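Local coordinates for protein CaaX farnesyltransferase beta subunit Ram1 (Aspergillus fumigatus, PDB 4L9P) that forms the zinc-binding subunit of a heterodimeric protein farnesyltransferase and probably binds the CaaX peptide that receives the farnesyl group, at residues G232-K235 and F241-C244; A226-L231 and E282-G287; P122-K127 and C413-L418. All coordinates share one frame; numbering follows the deposited sequence. Where two conformers were deposited one is given.

Contact 1. Residues G232-K235 and F241-C244; sequences GKLK and FTVC
Lys235 lies across one face of the Phe241 ring: Lys235 CD sits 4.0 Å from the ring centroid, a CH-pi contact, and comes to 3.6 Å from Phe241 CZ. The lysine chain starts with CG anti to the backbone N (chi1 -179°) and bends at the next bond, which carries CD over the ring instead of past it. Beside this pair, the carbonyl of Leu234 receives the backbone of 241-244. Thr242 N donates to Leu234 O over 3.0 Å with an N-H...O angle of 155°, and Phe241 CA adds a CA-H...O contact of 3.3 Å to that same oxygen. The Leu234 side chain crosses Thr242 obliquely, CD1 lying 3.5 Å from Thr242 O, and its other methyl, CD2, reaches Cys244 C at 3.4 Å. Thr242 O is buried against the leucine and has no partner in the model. The backbones make a single beta bridge, Lys235 with Phe241, which closes the short loop leaving helix 224-234 within the alpha-alpha toroid of the prenyltransferase beta subunit. Further out, Lys235 NZ donates to the backbone oxygens of Gly239, Phe284 and Asp286, so the ammonium group ties three loop carbonyls together and fixes the lysine chain over the ring. Helix 251-263 adds Ala254, Ala257 and Met258 against Phe241, while Val200 touches Leu234. Cys244 packs on Ile92 of the alpha subunit, the one residue of the two segments reached by that chain.

Contact 2. Residues A226-L231 and E282-G287; sequences AMWKWL and ETFTDG
The Phe284 ring meets helix 224-234 with its rim. Trp228 O lies in the ring plane, 3.7 Å from Phe284 CZ, while Trp228 NE1 and Leu231 C also stand at the edge, near that plane. Against the indole the phenyl ring is oblique: the five-membered ring and the Phe284 ring have planes at 43° and centroids 5.4 Å apart. The contact belongs to the alpha-alpha toroid, where the loop between helices 251-263 and 288-293 folds back on helix 224-234 and inserts one aromatic side chain against its flank. On one side of the phenyl rim, Phe284 CE1 approaches Trp228 NE1 at 3.4 Å and Trp228 CD1 at 3.5 Å; on the other, Phe284 CE2 packs 3.8 Å from Leu231 CB. Trp228 CG is anti to its own backbone N (chi1 177°), which carries the indole outward from the helix, with its CD1-NE1 side against Phe284 CE1. Trp228 NE1 donates to Ala269 O, with a weak second bond to Pro267 O, so its close approach to Phe284 CE1 is packing. Phe517, near the C-terminus, meets the indole edge-to-face, and the His261 ring meets Phe284, so the pair belongs to a wider aromatic cluster. The loop presents Phe284 from a type I beta turn, Thr283 to Asp286, stiffened by its polar side chains. Thr283 OG1 accepts from Thr285 N, forming an ST turn. Asp286 OD2 takes two backbone donors: Glu282 N at 2.8 Å on its anti lone pair, and Thr283 N at 3.1 Å from above the carboxylate plane.

Contact 3. Residues P122-K127 and C413-L418; sequences PALQRK and CCQCKL
Gln415 holds the 122-127 segment with both ends of its carboxamide, and this two-bond grip is the tight part of the contact. Gln415 NE2 donates to Ala123 O over 3.0 Å, nearly straight at 172°, with the acceptor lying in the amide plane of Gln415 but the donor standing above the carbonyl plane of Ala123. In return, Gln125 N donates to Gln415 OE1 over 2.9 Å at 164°, in the carbonyl plane and on a lone pair. The amide thus pairs with the C=O of Ala123 and the N-H of Gln125, which flank Leu124. CG of Gln415 is anti to the carbonyl carbon (chi1 -58°) and the chain runs extended beyond it, which carries the amide to the neighbouring backbone. Leu124 CD1 and Gln125 CB both lie near Gln415 OE1, the latter at 3.6 Å. Gln125, the N-cap of helix 126-135 and the centre of an inverse gamma turn, bends its own side chain back so that Gln125 NE2 reaches Ala123 O at 3.2 Å, from the opposite face of that carbonyl to Gln415 NE2; Gln125 NE2 also bonds to Gly114 O.

Elsewhere the packing is loose. Pro122 comes no closer than 4.3 Å, from its O to Gln415 NE2, and Ala123 and Gln125 are partly open to solvent. The contact joins the loop after helix 403-413 to the start of helix 126-135 in the toroid. Leu411 O takes a bond from Gln415 NE2 and His129 NE2 bonds to Gln415 OE1, so OE1 and NE2 of Gln415 each have two partners; this pattern fixes the amide's orientation, since a flipped amide would set OE1 against two carbonyl oxygens.

In the fold
Contacts 1 and 2 are neighbours, with centres 8 Å apart, and both draw on helix 224-234: contact 1 uses its C-terminal end, contact 2 the turns just before. They meet directly where Lys235 and Phe241 reach the loop carrying Phe284. Contact 3 lies on the opposite side of the chain's centre, its centre about 40 Å from that of contact 1 and about 42 Å from that of contact 2. Along the chain the three are nested: 232-244 inside 226-287, and both inside 122-418. Within the alpha-alpha toroid, contact 1 ties off the end of one helix, contact 2 folds a later loop back on that helix past helix 251-263, and contact 3 joins parts nearly 290 residues apart.

Contact 1. Residues G232-K235 and F241-C244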
loop_
_atom_site.group_PDB
_atom_site.type_symbol
_atom_site.label_atom_id
_atom_site.label_comp_id
_atom_site.label_asym_id
_atom_site.label_seq_id
_atom_site.Cartn_x
_atom_site.Cartn_y
_atom_site.Cartn_z
ATOM N N GLY B 232 -15.930 -14.707 -5.976
ATOM C CA GLY B 232 -16.359 -14.502 -7.357
ATOM C C GLY B 232 -17.314 -13.309 -7.529
ATOM O O GLY B 232 -17.352 -12.699 -8.597
ATOM N N LYS B 233 -18.081 -12.998 -6.473
ATOM C CA LYS B 233 -18.947 -11.825 -6.502
ATOM C C LYS B 233 -18.207 -10.494 -6.537
ATOM O O LYS B 233 -18.775 -9.453 -6.906
ATOM C CB LYS B 233 -19.946 -11.837 -5.337
ATOM C CG LYS B 233 -20.834 -13.059 -5.365
ATOM C CD LYS B 233 -21.720 -13.072 -4.131
ATOM C CE LYS B 233 -22.647 -14.305 -4.199
ATOM N NZ LYS B 233 -23.540 -14.354 -3.024
ATOM N N LEU B 234 -16.968 -10.523 -6.081
ATOM C CA LEU B 234 -16.160 -9.300 -6.008
ATOM C C LEU B 234 -15.481 -8.953 -7.318
ATOM O O LEU B 234 -14.998 -7.833 -7.486
ATOM C CB LEU B 234 -15.131 -9.435 -4.912
ATOM C CG LEU B 234 -15.697 -9.821 -3.529
ATOM C CD1 LEU B 234 -14.575 -9.886 -2.503
ATOM C CD2 LEU B 234 -16.803 -8.893 -2.939
ATOM N N LYS B 235 -15.387 -9.926 -8.246
ATOM C CA LYS B 235 -14.690 -9.676 -9.495
ATOM C C LYS B 235 -15.457 -8.655 -10.300
ATOM O O LYS B 235 -16.669 -8.821 -10.517
ATOM C CB LYS B 235 -14.584 -11.020 -10.281
ATOM C CG LYS B 235 -13.855 -10.897 -11.593
ATOM C CD LYS B 235 -12.343 -10.678 -11.438
ATOM C CE LYS B 235 -11.679 -10.699 -12.848
ATOM N NZ LYS B 235 -10.218 -10.542 -12.780
ATOM N N PHE B 241 -11.053 -6.173 -8.242
ATOM C CA PHE B 241 -11.931 -6.753 -7.219
ATOM C C PHE B 241 -12.343 -5.651 -6.257
ATOM O O PHE B 241 -11.521 -4.818 -5.824
ATOM C CB PHE B 241 -11.156 -7.788 -6.378
ATOM C CG PHE B 241 -10.855 -9.041 -7.113
ATOM C CD1 PHE B 241 -9.748 -9.128 -7.970
ATOM C CD2 PHE B 241 -11.714 -10.123 -6.962
ATOM C CE1 PHE B 241 -9.498 -10.356 -8.658
ATOM C CE2 PHE B 241 -11.485 -11.343 -7.684
ATOM C CZ PHE B 241 -10.383 -11.448 -8.526
ATOM N N THR B 242 -13.617 -5.649 -5.880
ATOM C CA THR B 242 -14.023 -4.871 -4.714
ATOM C C THR B 242 -13.625 -5.576 -3.447
ATOM O O THR B 242 -13.315 -6.777 -3.466
ATOM C CB THR B 242 -15.577 -4.654 -4.728
ATOM O OG1 THR B 242 -16.252 -5.918 -4.952
ATOM C CG2 THR B 242 -15.966 -3.664 -5.845
ATOM N N VAL B 243 -13.606 -4.839 -2.328
ATOM C CA VAL B 243 -13.139 -5.437 -1.082
ATOM C C VAL B 243 -14.266 -6.145 -0.337
ATOM O O VAL B 243 -14.029 -6.983 0.546
ATOM C CB VAL B 243 -12.460 -4.397 -0.162
ATOM C CG1 VAL B 243 -11.175 -3.848 -0.894
ATOM C CG2 VAL B 243 -13.433 -3.219 0.184
ATOM N N CYS B 244 -15.499 -5.827 -0.715
ATOM C CA CYS B 244 -16.670 -6.483 -0.153
ATOM C C CYS B 244 -17.805 -6.157 -1.104
ATOM O O CYS B 244 -17.648 -5.263 -1.998
ATOM C CB CYS B 244 -16.981 -6.007 1.295
ATOM S SG CYS B 244 -17.390 -4.299 1.469
#

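Contact 2. Residues A226-L231 and E282-G287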
loop_
_atom_site.group_PDB
_atom_site.type_symbol
_atom_site.label_atom_id
_atom_site.label_comp_id
_atom_site.label_asym_id
_atom_site.label_seq_id
_atom_site.Cartn_x
_atom_site.Cartn_y
_atom_site.Cartn_z
ATOM N N ALA B 226 -17.784 -21.932 -0.282
ATOM C CA ALA B 226 -18.518 -20.699 -0.087
ATOM C C ALA B 226 -17.547 -19.512 -0.240
ATOM O O ALA B 226 -17.929 -18.457 -0.769
ATOM C CB ALA B 226 -19.177 -20.703 1.280
ATOM N N MET B 227 -16.297 -19.674 0.192
ATOM C CA MET B 227 -15.310 -18.612 -0.057
ATOM C C MET B 227 -15.134 -18.314 -1.544
ATOM O O MET B 227 -15.032 -17.131 -1.942
ATOM C CB MET B 227 -13.937 -19.031 0.504
ATOM C CG MET B 227 -12.811 -17.987 0.308
ATOM S SD MET B 227 -12.994 -16.547 1.425
ATOM C CE MET B 227 -12.465 -17.257 2.973
ATOM N N TRP B 228 -15.044 -19.363 -2.366
ATOM C CA TRP B 228 -14.938 -19.200 -3.812
ATOM C C TRP B 228 -16.167 -18.495 -4.418
ATOM O O TRP B 228 -16.010 -17.573 -5.246
ATOM C CB TRP B 228 -14.789 -20.600 -4.399
ATOM C CG TRP B 228 -14.725 -20.711 -5.892
ATOM C CD1 TRP B 228 -13.724 -20.302 -6.737
ATOM C CD2 TRP B 228 -15.687 -21.386 -6.694
ATOM N NE1 TRP B 228 -14.012 -20.669 -8.048
ATOM C CE2 TRP B 228 -15.225 -21.338 -8.045
ATOM C CE3 TRP B 228 -16.901 -22.010 -6.394
ATOM C CZ2 TRP B 228 -15.939 -21.955 -9.129
ATOM C CZ3 TRP B 228 -17.623 -22.615 -7.451
ATOM C CH2 TRP B 228 -17.129 -22.591 -8.804
ATOM N N LYS B 229 -17.369 -18.889 -3.993
ATOM C CA LYS B 229 -18.548 -18.213 -4.514
ATOM C C LYS B 229 -18.570 -16.722 -4.145
ATOM O O LYS B 229 -18.894 -15.880 -4.983
ATOM C CB LYS B 229 -19.831 -18.897 -3.997
ATOM C CG LYS B 229 -20.024 -20.288 -4.631
ATOM C CD LYS B 229 -21.300 -20.920 -4.158
ATOM C CE LYS B 229 -21.639 -22.103 -4.995
ATOM N NZ LYS B 229 -23.033 -22.419 -4.603
ATOM N N TRP B 230 -18.211 -16.415 -2.893
ATOM C CA TRP B 230 -18.249 -15.041 -2.427
ATOM C C TRP B 230 -17.158 -14.246 -3.143
ATOM O O TRP B 230 -17.427 -13.136 -3.650
ATOM C CB TRP B 230 -18.094 -14.982 -0.895
ATOM C CG TRP B 230 -17.760 -13.595 -0.437
ATOM C CD1 TRP B 230 -18.593 -12.481 -0.441
ATOM C CD2 TRP B 230 -16.485 -13.140 0.075
ATOM N NE1 TRP B 230 -17.880 -11.388 -0.023
ATOM C CE2 TRP B 230 -16.612 -11.757 0.338
ATOM C CE3 TRP B 230 -15.278 -13.800 0.373
ATOM C CZ2 TRP B 230 -15.567 -10.995 0.844
ATOM C CZ3 TRP B 230 -14.236 -13.092 0.862
ATOM C CH2 TRP B 230 -14.395 -11.680 1.129
ATOM N N LEU B 231 -15.924 -14.761 -3.199
ATOM C CA LEU B 231 -14.866 -13.982 -3.892
ATOM C C LEU B 231 -15.253 -13.738 -5.350
ATOM O O LEU B 231 -14.941 -12.708 -5.927
ATOM C CB LEU B 231 -13.537 -14.725 -3.859
ATOM C CG LEU B 231 -12.820 -14.697 -2.523
ATOM C CD1 LEU B 231 -11.608 -15.646 -2.614
ATOM C CD2 LEU B 231 -12.401 -13.281 -2.148
ATOM N N GLU B 282 -13.804 -15.078 -17.535
ATOM C CA GLU B 282 -14.033 -16.495 -17.219
ATOM C C GLU B 282 -13.332 -16.939 -15.952
ATOM O O GLU B 282 -13.813 -17.883 -15.318
ATOM C CB GLU B 282 -13.526 -17.384 -18.377
ATOM C CG GLU B 282 -14.317 -17.247 -19.660
ATOM C CD GLU B 282 -13.739 -18.131 -20.731
ATOM O OE1 GLU B 282 -12.750 -17.691 -21.359
ATOM O OE2 GLU B 282 -14.230 -19.285 -20.910
ATOM N N THR B 283 -12.205 -16.291 -15.572
ATOM C CA THR B 283 -11.445 -16.756 -14.432
ATOM C C THR B 283 -11.133 -15.577 -13.533
ATOM O O THR B 283 -11.331 -14.404 -13.899
ATOM C CB THR B 283 -10.091 -17.334 -14.861
ATOM O OG1 THR B 283 -9.259 -16.265 -15.331
ATOM C CG2 THR B 283 -10.221 -18.444 -15.989
ATOM N N PHE B 284 -10.661 -15.930 -12.352
ATOM C CA PHE B 284 -10.326 -14.873 -11.361
ATOM C C PHE B 284 -9.223 -13.957 -11.853
ATOM O O PHE B 284 -9.149 -12.788 -11.407
ATOM C CB PHE B 284 -9.906 -15.515 -10.042
ATOM C CG PHE B 284 -11.083 -15.913 -9.188
ATOM C CD1 PHE B 284 -11.736 -17.137 -9.363
ATOM C CD2 PHE B 284 -11.608 -15.027 -8.252
ATOM C CE1 PHE B 284 -12.856 -17.484 -8.567
ATOM C CE2 PHE B 284 -12.691 -15.387 -7.464
ATOM C CZ PHE B 284 -13.335 -16.593 -7.622
ATOM N N THR B 285 -8.371 -14.446 -12.758
ATOM C CA THR B 285 -7.201 -13.649 -13.192
ATOM C C THR B 285 -7.445 -12.931 -14.520
ATOM O O THR B 285 -6.634 -12.132 -14.954
ATOM C CB THR B 285 -5.934 -14.525 -13.248
ATOM O OG1 THR B 285 -6.170 -15.595 -14.190
ATOM C CG2 THR B 285 -5.579 -15.076 -11.853
ATOM N N ASP B 286 -8.571 -13.209 -15.172
ATOM C CA ASP B 286 -8.877 -12.552 -16.460
ATOM C C ASP B 286 -8.996 -11.062 -16.279
ATOM O O ASP B 286 -9.757 -10.598 -15.436
ATOM C CB ASP B 286 -10.181 -13.110 -16.985
ATOM C CG ASP B 286 -10.016 -14.335 -17.837
ATOM O OD1 ASP B 286 -8.894 -14.645 -18.248
ATOM O OD2 ASP B 286 -11.073 -14.962 -18.123
ATOM N N GLY B 287 -8.213 -10.293 -17.037
ATOM C CA GLY B 287 -8.267 -8.837 -17.015
ATOM C C GLY B 287 -7.499 -8.278 -15.827
ATOM O O GLY B 287 -7.385 -7.041 -15.698
#

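Contact 3. Residues P122-K127 and C413-L418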
loop_
_atom_site.group_PDB
_atom_site.type_symbol
_atom_site.label_atom_id
_atom_site.label_comp_id
_atom_site.label_asym_id
_atom_site.label_seq_id
_atom_site.Cartn_x
_atom_site.Cartn_y
_atom_site.Cartn_z
ATOM N N PRO B 122 21.258 0.173 18.499
ATOM C CA PRO B 122 20.755 -0.647 19.609
ATOM C C PRO B 122 20.250 -2.011 19.179
ATOM O O PRO B 122 19.761 -2.220 18.065
ATOM C CB PRO B 122 19.632 0.214 20.229
ATOM C CG PRO B 122 19.279 1.196 19.171
ATOM C CD PRO B 122 20.435 1.363 18.235
ATOM N N ALA B 123 20.327 -2.960 20.084
ATOM C CA ALA B 123 19.739 -4.266 19.843
ATOM C C ALA B 123 18.241 -4.193 19.610
ATOM O O ALA B 123 17.533 -3.333 20.176
ATOM C CB ALA B 123 19.958 -5.142 21.123
ATOM N N LEU B 124 17.749 -5.163 18.885
ATOM C CA LEU B 124 16.304 -5.415 18.852
ATOM C C LEU B 124 15.896 -5.870 20.262
ATOM O O LEU B 124 16.445 -6.862 20.805
ATOM C CB LEU B 124 16.002 -6.484 17.809
ATOM C CG LEU B 124 14.502 -6.817 17.660
ATOM C CD1 LEU B 124 13.666 -5.622 17.159
ATOM C CD2 LEU B 124 14.275 -8.060 16.790
ATOM N N GLN B 125 14.908 -5.198 20.832
ATOM C CA GLN B 125 14.459 -5.442 22.227
ATOM C C GLN B 125 13.442 -6.592 22.235
ATOM O O GLN B 125 12.237 -6.394 22.417
ATOM C CB GLN B 125 13.940 -4.138 22.886
ATOM C CG GLN B 125 15.056 -3.054 22.965
ATOM C CD GLN B 125 16.255 -3.447 23.834
ATOM O OE1 GLN B 125 16.084 -4.021 24.942
ATOM N NE2 GLN B 125 17.482 -3.157 23.338
ATOM N N ARG B 126 13.953 -7.814 21.958
ATOM C CA ARG B 126 13.081 -8.955 21.693
ATOM C C ARG B 126 12.109 -9.243 22.827
ATOM O O ARG B 126 10.912 -9.411 22.584
ATOM C CB ARG B 126 13.898 -10.239 21.412
ATOM C CG ARG B 126 14.970 -10.043 20.334
ATOM C CD ARG B 126 15.882 -11.325 19.954
ATOM N NE ARG B 126 15.079 -12.305 19.270
ATOM C CZ ARG B 126 15.227 -12.665 18.030
ATOM N NH1 ARG B 126 16.251 -12.249 17.295
ATOM N NH2 ARG B 126 14.337 -13.492 17.561
ATOM N N LYS B 127 12.599 -9.271 24.059
ATOM C CA LYS B 127 11.688 -9.594 25.144
ATOM C C LYS B 127 10.584 -8.522 25.309
ATOM O O LYS B 127 9.412 -8.835 25.521
ATOM C CB LYS B 127 12.507 -9.781 26.453
ATOM C CG LYS B 127 11.659 -9.795 27.684
ATOM C CD LYS B 127 12.529 -10.021 28.945
ATOM C CE LYS B 127 11.699 -9.938 30.219
ATOM N NZ LYS B 127 12.638 -10.305 31.329
ATOM N N CYS B 413 15.208 4.106 15.598
ATOM C CA CYS B 413 14.153 5.112 15.664
ATOM C C CYS B 413 12.773 4.560 15.938
ATOM O O CYS B 413 11.895 5.325 16.406
ATOM C CB CYS B 413 14.060 5.928 14.370
ATOM S SG CYS B 413 15.553 6.883 14.024
ATOM N N CYS B 414 12.512 3.275 15.648
ATOM C CA CYS B 414 11.108 2.793 15.709
ATOM C C CYS B 414 10.842 1.893 16.895
ATOM O O CYS B 414 9.730 1.376 17.016
ATOM C CB CYS B 414 10.739 2.036 14.432
ATOM S SG CYS B 414 10.665 3.136 12.983
ATOM N N GLN B 415 11.812 1.687 17.792
ATOM C CA GLN B 415 11.519 0.888 18.973
ATOM C C GLN B 415 11.043 1.722 20.154
ATOM O O GLN B 415 11.674 2.721 20.523
ATOM C CB GLN B 415 12.771 0.125 19.435
ATOM C CG GLN B 415 13.332 -0.804 18.337
ATOM C CD GLN B 415 14.336 -1.780 18.964
ATOM O OE1 GLN B 415 13.913 -2.818 19.496
ATOM N NE2 GLN B 415 15.600 -1.453 18.869
ATOM N N CYS B 416 9.941 1.313 20.765
ATOM C CA CYS B 416 9.426 2.001 21.959
ATOM C C CYS B 416 9.969 1.350 23.211
ATOM O O CYS B 416 9.914 0.133 23.373
ATOM C CB CYS B 416 7.906 1.940 21.982
ATOM S SG CYS B 416 7.270 2.641 20.492
ATOM N N LYS B 417 10.447 2.173 24.132
ATOM C CA LYS B 417 11.158 1.655 25.283
ATOM C C LYS B 417 10.327 0.663 26.095
ATOM O O LYS B 417 10.897 -0.214 26.754
ATOM C CB LYS B 417 11.631 2.813 26.143
ATOM C CG LYS B 417 10.555 3.601 26.823
ATOM C CD LYS B 417 11.137 4.754 27.666
ATOM C CE LYS B 417 10.031 5.656 28.250
ATOM N NZ LYS B 417 10.624 6.939 28.855
ATOM N N LEU B 418 8.998 0.800 26.076
ATOM C CA LEU B 418 8.114 -0.091 26.817
ATOM C C LEU B 418 7.676 -1.324 26.013
ATOM O O LEU B 418 6.909 -2.165 26.489
ATOM C CB LEU B 418 6.876 0.708 27.287
ATOM C CG LEU B 418 7.247 1.874 28.195
ATOM C CD1 LEU B 418 5.992 2.652 28.554
ATOM C CD2 LEU B 418 7.946 1.317 29.416
#